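Local coordinates for putative cell surface hydrolase (Lactobacillus plantarum, PDB 3LP5), which probably acts as a cell-surface hydrolase of the alpha/beta-hydrolase fold, its substrate and reaction not yet established, at residues 7-11 and 110-114; 65-69 and 80-84; 129-133 and 227-233. All coordinates share one frame; numbering follows the deposited sequence.

Contact 1 (7-11 and 110-114); sequences VIMVP and LIWTL
Trp112 reaches from helix 107-118 across to strand 7-10 and gives the largest share of this buried contact. The tight part lies around its indole. Ile8 meets the outer edge of the six-membered ring, its CG2 3.4 Å from CZ2 of Trp112 and near the ring plane, the two side chains crossing at about a right angle. Val10 takes the other end, with its CG2 3.3 Å from NE1 and 3.6 Å from CE2 of Trp112. With CG1 of Val10 anti to the backbone N (chi1 178°), CG2 is the branch left beside the indole, and CG1 is turned to Ile111. There the fit is looser: CD1 of Ile111 stands 4.3 Å from Val10 CG1 and 4.4 Å from Pro11 O. This looser end is still no solvent face, because Phe67 of the neighbouring strand touches both Val10 and Ile111. Beta-branched residues suit the strand, giving it short, stiff side chains, while a wide flat ring reaches far enough from the helix to meet both strand residues, the segment axes being 9.5 Å apart. Put in place of Trp112, an alanine is likely to leave Ile8 and Val10 facing a gap and Leu103 O, on strand 99-105, without its weak bond from NE1. The chemistry is thus almost wholly apolar: shape and the burial of hydrocarbon hold helix to sheet here.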
loop_
_atom_site.group_PDB
_atom_site.type_symbol
_atom_site.label_atom_id
_atom_site.label_comp_id
_atom_site.label_asym_id
_atom_site.label_seq_id
_atom_site.Cartn_x
_atom_site.Cartn_y
_atom_site.Cartn_z
ATOM N N VAL A 7 -8.618 5.683 4.668
ATOM C CA VAL A 7 -7.810 4.836 3.817
ATOM C C VAL A 7 -6.418 5.539 3.731
ATOM O O VAL A 7 -6.297 6.628 3.116
ATOM C CB VAL A 7 -8.389 4.744 2.428
ATOM C CG1 VAL A 7 -7.560 3.771 1.561
ATOM C CG2 VAL A 7 -9.821 4.326 2.492
ATOM N N ILE A 8 -5.394 4.960 4.353
ATOM C CA ILE A 8 -4.048 5.583 4.393
ATOM C C ILE A 8 -3.134 5.068 3.268
ATOM O O ILE A 8 -2.968 3.884 3.139
ATOM C CB ILE A 8 -3.403 5.403 5.792
ATOM C CG1 ILE A 8 -4.406 5.900 6.859
ATOM C CG2 ILE A 8 -2.074 6.188 5.872
ATOM C CD1 ILE A 8 -4.069 5.593 8.385
ATOM N N MET A 9 -2.642 5.966 2.398
ATOM C CA MET A 9 -1.973 5.567 1.154
ATOM C C MET A 9 -0.539 6.059 1.176
ATOM O O MET A 9 -0.270 7.233 1.506
ATOM C CB MET A 9 -2.686 6.143 -0.084
ATOM C CG MET A 9 -4.306 5.913 -0.104
ATOM S SD MET A 9 -5.132 6.852 -1.462
ATOM C CE MET A 9 -5.572 8.289 -0.505
ATOM N N VAL A 10 0.388 5.177 0.811
ATOM C CA VAL A 10 1.825 5.462 0.891
ATOM C C VAL A 10 2.432 5.099 -0.431
ATOM O O VAL A 10 2.344 3.941 -0.889
ATOM C CB VAL A 10 2.555 4.601 1.981
ATOM C CG1 VAL A 10 4.076 4.911 1.982
ATOM C CG2 VAL A 10 1.970 4.904 3.384
ATOM N N PRO A 11 3.021 6.086 -1.081
ATOM C CA PRO A 11 3.524 5.857 -2.406
ATOM C C PRO A 11 5.000 5.405 -2.353
ATOM O O PRO A 11 5.517 5.159 -1.285
ATOM C CB PRO A 11 3.351 7.239 -3.063
ATOM C CG PRO A 11 3.752 8.215 -1.916
ATOM C CD PRO A 11 3.136 7.498 -0.659
ATOM N N LEU A 110 6.203 -2.145 0.979
ATOM C CA LEU A 110 7.252 -2.556 1.918
ATOM C C LEU A 110 7.296 -1.687 3.177
ATOM O O LEU A 110 7.460 -2.189 4.349
ATOM C CB LEU A 110 8.657 -2.470 1.237
ATOM C CG LEU A 110 8.797 -2.982 -0.197
ATOM C CD1 LEU A 110 10.308 -3.105 -0.594
ATOM C CD2 LEU A 110 8.088 -4.328 -0.306
ATOM N N ILE A 111 7.221 -0.385 2.961
ATOM C CA ILE A 111 7.101 0.555 4.110
ATOM C C ILE A 111 5.928 0.183 5.029
ATOM O O ILE A 111 6.117 -0.002 6.263
ATOM C CB ILE A 111 7.034 1.986 3.647
ATOM C CG1 ILE A 111 8.282 2.308 2.841
ATOM C CG2 ILE A 111 6.852 2.958 4.902
ATOM C CD1 ILE A 111 8.163 3.576 1.877
ATOM N N TRP A 112 4.738 -0.008 4.444
ATOM C CA TRP A 112 3.569 -0.465 5.223
ATOM C C TRP A 112 3.881 -1.777 5.906
ATOM O O TRP A 112 3.571 -1.936 7.084
ATOM C CB TRP A 112 2.268 -0.703 4.376
ATOM C CG TRP A 112 1.389 0.423 4.318
ATOM C CD1 TRP A 112 1.046 1.155 3.176
ATOM C CD2 TRP A 112 0.763 1.094 5.428
ATOM N NE1 TRP A 112 0.193 2.184 3.526
ATOM C CE2 TRP A 112 0.046 2.198 4.896
ATOM C CE3 TRP A 112 0.699 0.841 6.818
ATOM C CZ2 TRP A 112 -0.725 3.064 5.708
ATOM C CZ3 TRP A 112 -0.058 1.723 7.636
ATOM C CH2 TRP A 112 -0.753 2.816 7.069
ATOM N N THR A 113 4.520 -2.713 5.191
ATOM C CA THR A 113 4.675 -4.029 5.825
ATOM C C THR A 113 5.539 -3.969 7.074
ATOM O O THR A 113 5.300 -4.662 8.062
ATOM C CB THR A 113 5.307 -5.091 4.833
ATOM O OG1 THR A 113 4.449 -5.225 3.690
ATOM C CG2 THR A 113 5.401 -6.438 5.485
ATOM N N LEU A 114 6.647 -3.250 6.964
ATOM C CA LEU A 114 7.599 -3.172 8.026
ATOM C C LEU A 114 6.906 -2.429 9.218
ATOM O O LEU A 114 7.008 -2.847 10.368
ATOM C CB LEU A 114 8.883 -2.470 7.508
ATOM C CG LEU A 114 10.060 -2.480 8.480
ATOM C CD1 LEU A 114 10.474 -3.900 8.841
ATOM C CD2 LEU A 114 11.264 -1.683 7.898
#

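Contact 2 (65-69 and 80-84)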
loop_
_atom_site.group_PDB
_atom_site.type_symbol
_atom_site.label_atom_id
_atom_site.label_comp_id
_atom_site.label_asym_id
_atom_site.label_seq_id
_atom_site.Cartn_x
_atom_site.Cartn_y
_atom_site.Cartn_z
ATOM N N ILE A 65 0.337 9.628 2.871
ATOM C CA ILE A 65 1.531 9.887 3.668
ATOM C C ILE A 65 2.743 9.581 2.819
ATOM O O ILE A 65 2.942 8.411 2.458
ATOM C CB ILE A 65 1.583 9.024 4.975
ATOM C CG1 ILE A 65 0.347 9.282 5.832
ATOM C CG2 ILE A 65 2.915 9.322 5.754
ATOM C CD1 ILE A 65 0.263 8.411 7.040
ATOM N N GLY A 66 3.532 10.611 2.470
ATOM C CA GLY A 66 4.800 10.367 1.792
ATOM C C GLY A 66 5.949 11.061 2.472
ATOM O O GLY A 66 5.813 11.615 3.590
ATOM N N PHE A 67 7.096 10.993 1.835
ATOM C CA PHE A 67 8.354 11.376 2.510
ATOM C C PHE A 67 9.191 12.267 1.628
ATOM O O PHE A 67 9.322 11.961 0.436
ATOM C CB PHE A 67 9.130 10.093 2.863
ATOM C CG PHE A 67 8.266 9.022 3.465
ATOM C CD1 PHE A 67 7.822 9.130 4.776
ATOM C CD2 PHE A 67 7.828 7.933 2.672
ATOM C CE1 PHE A 67 6.982 8.151 5.338
ATOM C CE2 PHE A 67 7.003 6.979 3.197
ATOM C CZ PHE A 67 6.542 7.092 4.544
ATOM N N ALA A 68 9.824 13.303 2.214
ATOM C CA ALA A 68 10.793 14.134 1.494
ATOM C C ALA A 68 11.857 13.183 0.977
ATOM O O ALA A 68 12.245 13.275 -0.202
ATOM C CB ALA A 68 11.453 15.212 2.403
ATOM N N ASN A 69 12.309 12.245 1.820
ATOM C CA ASN A 69 13.268 11.231 1.313
ATOM C C ASN A 69 12.471 10.008 0.931
ATOM O O ASN A 69 12.162 9.135 1.808
ATOM C CB ASN A 69 14.362 10.838 2.335
ATOM C CG ASN A 69 15.174 9.586 1.892
ATOM O OD1 ASN A 69 14.933 9.006 0.808
ATOM N ND2 ASN A 69 16.117 9.138 2.750
ATOM N N GLN A 80 11.858 5.231 6.319
ATOM C CA GLN A 80 10.472 5.555 5.931
ATOM C C GLN A 80 9.454 4.849 6.808
ATOM O O GLN A 80 8.374 5.381 7.065
ATOM C CB GLN A 80 10.226 5.295 4.426
ATOM C CG GLN A 80 11.123 6.240 3.538
ATOM C CD GLN A 80 11.606 5.545 2.212
ATOM O OE1 GLN A 80 11.324 4.377 1.977
ATOM N NE2 GLN A 80 12.295 6.291 1.348
ATOM N N ALA A 81 9.807 3.670 7.298
ATOM C CA ALA A 81 8.913 2.965 8.238
ATOM C C ALA A 81 8.819 3.668 9.574
ATOM O O ALA A 81 7.754 3.740 10.116
ATOM C CB ALA A 81 9.324 1.512 8.403
ATOM N N VAL A 82 9.922 4.272 10.038
ATOM C CA VAL A 82 9.904 5.129 11.212
ATOM C C VAL A 82 9.159 6.395 10.956
ATOM O O VAL A 82 8.375 6.806 11.788
ATOM C CB VAL A 82 11.300 5.464 11.644
ATOM C CG1 VAL A 82 11.287 6.454 12.824
ATOM C CG2 VAL A 82 12.084 4.143 11.993
ATOM N N TRP A 83 9.418 7.072 9.833
ATOM C CA TRP A 83 8.622 8.240 9.486
ATOM C C TRP A 83 7.110 7.947 9.366
ATOM O O TRP A 83 6.246 8.773 9.767
ATOM C CB TRP A 83 9.162 8.870 8.169
ATOM C CG TRP A 83 10.567 9.485 8.344
ATOM C CD1 TRP A 83 11.039 10.139 9.427
ATOM C CD2 TRP A 83 11.611 9.533 7.345
ATOM N NE1 TRP A 83 12.374 10.541 9.207
ATOM C CE2 TRP A 83 12.730 10.190 7.927
ATOM C CE3 TRP A 83 11.701 9.099 5.996
ATOM C CZ2 TRP A 83 13.945 10.370 7.220
ATOM C CZ3 TRP A 83 12.923 9.250 5.310
ATOM C CH2 TRP A 83 14.008 9.914 5.899
ATOM N N LEU A 84 6.765 6.790 8.799
ATOM C CA LEU A 84 5.337 6.393 8.703
ATOM C C LEU A 84 4.708 6.291 10.084
ATOM O O LEU A 84 3.573 6.749 10.340
ATOM C CB LEU A 84 5.193 5.026 7.997
ATOM C CG LEU A 84 3.721 4.495 7.855
ATOM C CD1 LEU A 84 2.720 5.558 7.317
ATOM C CD2 LEU A 84 3.677 3.296 6.917
#
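Phe67 lies under the aliphatic part of Gln80, and the rest of the contact is arranged about that CH-pi contact. Gln80 CB sits 4.0 Å from the centroid of the Phe67 ring, 15° off its normal, over one face. The amide further out is turned almost flat to the ring, the planes only 17° apart. A bend at chi2 (145°) then carries the amide past the ring to the loop just past the strand, where NE2 gives a hydrogen bond to Asn69 O at 2.9 Å. That acceptor lies in the amide plane of Gln80, although the nitrogen is tilted from the plane of the carbonyl; Arg71 O takes a second bond from the same NE2. Glutamine therefore does two jobs, with greasy methylenes for the ring and a donor for the turn. Trp83 leans in obliquely, its CB 3.6 Å from Phe67 CE1, while CZ3 of Trp83 meets Asn69 O at the ring edge, 3.6 Å away. The Asn69 amide stands steeply to the indole, and its OD1 is tied to Arg71 N. Beyond the phenyl ring, Ile65 and Leu84 cross at about a right angle, CD1 to CD1 at 3.8 Å. Strand 62-67, helix 74-92 and the parallel strand 99-105 make a beta-alpha-beta crossover that passes over strand 7-10, and this contact packs its first strand against its helix, as in alpha/beta hydrolases.

Contact 3 (129-133 and 227-233); sequences DRLMT and IRQYLLA
Strand 129-133 and helix 227-231 run at 138° to one another, 9.6 Å apart at their closest, and the CA atoms of Arg130 and Leu231 form the nearest backbone pair. The setting is the alpha/beta-hydrolase fold, in which a late helix packs on one face of the largely parallel sheet. The helix has a wider turn at 227-231: Ile227 O accepts the usual bond from Leu231 N and a second from Leu232 N, which makes the turn pi-type, and Ala233 then leaves helical angles with positive phi. Leu231 O is bonded by the side chain of Arg130. Bent at chi3 (-69°), Arg130 brings its guanidinium side-on to that oxygen, NE and NH2 each 2.9 Å from Leu231 O and each giving a hydrogen bond. The oxygen lies near the guanidinium plane, but both nitrogens approach it from one face of its carbonyl plane. A positive group near the C-terminal end of the helix, where the helix dipole is negative, is probably favoured electrostatically. Arginine also suits this partly exposed place because its apolar base, CB, packs on Leu231 CD1. Deeper in, Met132 fills the space between sheet and helix. Its flexible thioether crosses Ile227 at about a right angle, SD 3.6 Å from Ile227 CG1, and its CE turns to Tyr230 CB at 4.1 Å. Leu231 CD1 wedges in beside the strand, 4.2 Å from Met132 CB. On the exposed side, the small methyl of Ala233 lies over one face of the guanidinium, CB 3.8 Å from Arg130 NH2.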
loop_
_atom_site.group_PDB
_atom_site.type_symbol
_atom_site.label_atom_id
_atom_site.label_comp_id
_atom_site.label_asym_id
_atom_site.label_seq_id
_atom_site.Cartn_x
_atom_site.Cartn_y
_atom_site.Cartn_z
ATOM N N ASP A 129 -7.683 -3.235 8.957
ATOM C CA ASP A 129 -8.657 -4.228 8.486
ATOM C C ASP A 129 -8.184 -4.872 7.185
ATOM O O ASP A 129 -8.289 -6.113 6.987
ATOM C CB ASP A 129 -10.028 -3.569 8.203
ATOM C CG ASP A 129 -10.779 -3.150 9.476
ATOM O OD1 ASP A 129 -10.317 -3.474 10.605
ATOM O OD2 ASP A 129 -11.857 -2.496 9.361
ATOM N N ARG A 130 -7.704 -4.025 6.277
ATOM C CA ARG A 130 -7.292 -4.461 4.939
ATOM C C ARG A 130 -6.038 -3.705 4.469
ATOM O O ARG A 130 -5.905 -2.524 4.760
ATOM C CB ARG A 130 -8.417 -4.250 3.941
ATOM C CG ARG A 130 -9.625 -5.137 4.269
ATOM C CD ARG A 130 -10.641 -5.238 3.095
ATOM N NE ARG A 130 -11.273 -3.933 2.960
ATOM C CZ ARG A 130 -12.465 -3.629 3.470
ATOM N NH1 ARG A 130 -13.129 -4.544 4.141
ATOM N NH2 ARG A 130 -12.972 -2.412 3.311
ATOM N N LEU A 131 -5.123 -4.438 3.831
ATOM C CA LEU A 131 -3.912 -3.947 3.135
ATOM C C LEU A 131 -3.886 -4.347 1.653
ATOM O O LEU A 131 -4.042 -5.523 1.303
ATOM C CB LEU A 131 -2.639 -4.492 3.825
ATOM C CG LEU A 131 -1.300 -4.159 3.118
ATOM C CD1 LEU A 131 -1.021 -2.614 3.060
ATOM C CD2 LEU A 131 -0.213 -4.998 3.835
ATOM N N MET A 132 -3.746 -3.387 0.769
ATOM C CA MET A 132 -3.445 -3.705 -0.643
ATOM C C MET A 132 -2.063 -3.129 -0.983
ATOM O O MET A 132 -1.747 -1.955 -0.680
ATOM C CB MET A 132 -4.546 -3.182 -1.593
ATOM C CG MET A 132 -4.241 -3.172 -3.143
ATOM S SD MET A 132 -5.704 -2.665 -4.159
ATOM C CE MET A 132 -6.647 -4.153 -4.018
ATOM N N THR A 133 -1.253 -3.951 -1.633
ATOM C CA THR A 133 0.028 -3.487 -2.131
ATOM C C THR A 133 0.059 -3.598 -3.642
ATOM O O THR A 133 -0.604 -4.504 -4.227
ATOM C CB THR A 133 1.234 -4.217 -1.469
ATOM O OG1 THR A 133 1.297 -5.566 -1.902
ATOM C CG2 THR A 133 1.109 -4.190 0.101
ATOM N N ILE A 227 -9.093 -1.502 -6.450
ATOM C CA ILE A 227 -9.011 -0.814 -5.175
ATOM C C ILE A 227 -10.438 -0.642 -4.690
ATOM O O ILE A 227 -10.764 -1.006 -3.533
ATOM C CB ILE A 227 -8.316 0.568 -5.249
ATOM C CG1 ILE A 227 -6.812 0.441 -5.476
ATOM C CG2 ILE A 227 -8.659 1.428 -4.028
ATOM C CD1 ILE A 227 -6.159 1.775 -5.937
ATOM N N ARG A 228 -11.293 -0.164 -5.575
ATOM C CA ARG A 228 -12.745 -0.041 -5.220
ATOM C C ARG A 228 -13.417 -1.366 -4.765
ATOM O O ARG A 228 -14.066 -1.419 -3.724
ATOM C CB ARG A 228 -13.507 0.586 -6.355
ATOM C CG ARG A 228 -13.176 2.054 -6.511
ATOM C CD ARG A 228 -13.908 2.640 -7.727
ATOM N NE ARG A 228 -15.362 2.520 -7.554
ATOM C CZ ARG A 228 -16.237 2.446 -8.545
ATOM N NH1 ARG A 228 -15.840 2.510 -9.807
ATOM N NH2 ARG A 228 -17.536 2.381 -8.267
ATOM N N GLN A 229 -13.263 -2.433 -5.540
ATOM C CA GLN A 229 -13.840 -3.713 -5.230
ATOM C C GLN A 229 -13.268 -4.382 -3.958
ATOM O O GLN A 229 -14.020 -4.944 -3.188
ATOM C CB GLN A 229 -13.681 -4.659 -6.420
ATOM C CG GLN A 229 -14.150 -6.098 -6.148
ATOM C CD GLN A 229 -14.463 -6.831 -7.411
ATOM O OE1 GLN A 229 -14.646 -6.212 -8.475
ATOM N NE2 GLN A 229 -14.533 -8.137 -7.328
ATOM N N TYR A 230 -11.954 -4.359 -3.766
ATOM C CA TYR A 230 -11.339 -5.177 -2.699
ATOM C C TYR A 230 -10.863 -4.324 -1.538
ATOM O O TYR A 230 -10.998 -4.740 -0.409
ATOM C CB TYR A 230 -10.158 -6.019 -3.246
ATOM C CG TYR A 230 -10.627 -7.137 -4.174
ATOM C CD1 TYR A 230 -11.277 -8.285 -3.668
ATOM C CD2 TYR A 230 -10.453 -7.041 -5.550
ATOM C CE1 TYR A 230 -11.725 -9.281 -4.535
ATOM C CE2 TYR A 230 -10.904 -8.026 -6.422
ATOM C CZ TYR A 230 -11.517 -9.146 -5.910
ATOM O OH TYR A 230 -11.933 -10.122 -6.785
ATOM N N LEU A 231 -10.313 -3.148 -1.787
ATOM C CA LEU A 231 -9.796 -2.342 -0.644
ATOM C C LEU A 231 -10.935 -1.590 0.009
ATOM O O LEU A 231 -11.060 -1.590 1.250
ATOM C CB LEU A 231 -8.673 -1.359 -1.026
ATOM C CG LEU A 231 -8.006 -0.702 0.214
ATOM C CD1 LEU A 231 -7.343 -1.718 1.175
ATOM C CD2 LEU A 231 -7.033 0.369 -0.145
ATOM N N LEU A 232 -11.757 -0.946 -0.818
ATOM C CA LEU A 232 -12.901 -0.168 -0.327
ATOM C C LEU A 232 -14.150 -1.025 -0.139
ATOM O O LEU A 232 -15.104 -0.574 0.464
ATOM C CB LEU A 232 -13.221 0.998 -1.277
ATOM C CG LEU A 232 -12.053 1.974 -1.474
ATOM C CD1 LEU A 232 -12.402 3.144 -2.452
ATOM C CD2 LEU A 232 -11.534 2.537 -0.173
ATOM N N ALA A 233 -14.154 -2.241 -0.686
ATOM C CA ALA A 233 -15.310 -3.146 -0.608
ATOM C C ALA A 233 -16.629 -2.494 -1.075
ATOM O O ALA A 233 -17.683 -2.664 -0.491
ATOM C CB ALA A 233 -15.437 -3.780 0.802
#

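How the contacts relate
All three contacts join helices to one central sheet. Contacts 1 and 2, with centres about 9 Å apart, share a face: strands 7-10 and 62-67 are neighbours, probably hydrogen-bonded through Met9 O and Ile65 N at 2.8 Å, and Ile8 CG2 packs 3.4 Å from Ile65 CD1. Contact 3 holds a helix to the opposite face, its centre about 13 Å from that of contact 1, and meets strand 7-10 where Val7 CG2 lies 3.6 Å from Leu232 CD2. Trp112 lies against a Gly-x-Ser-x-Gly pattern consistent with a nucleophile elbow, so contact 1 is nearest the presumed active site. Sodium ions lie about 4 Å from the Trp83 side chain and about 8 Å from that of Leu232.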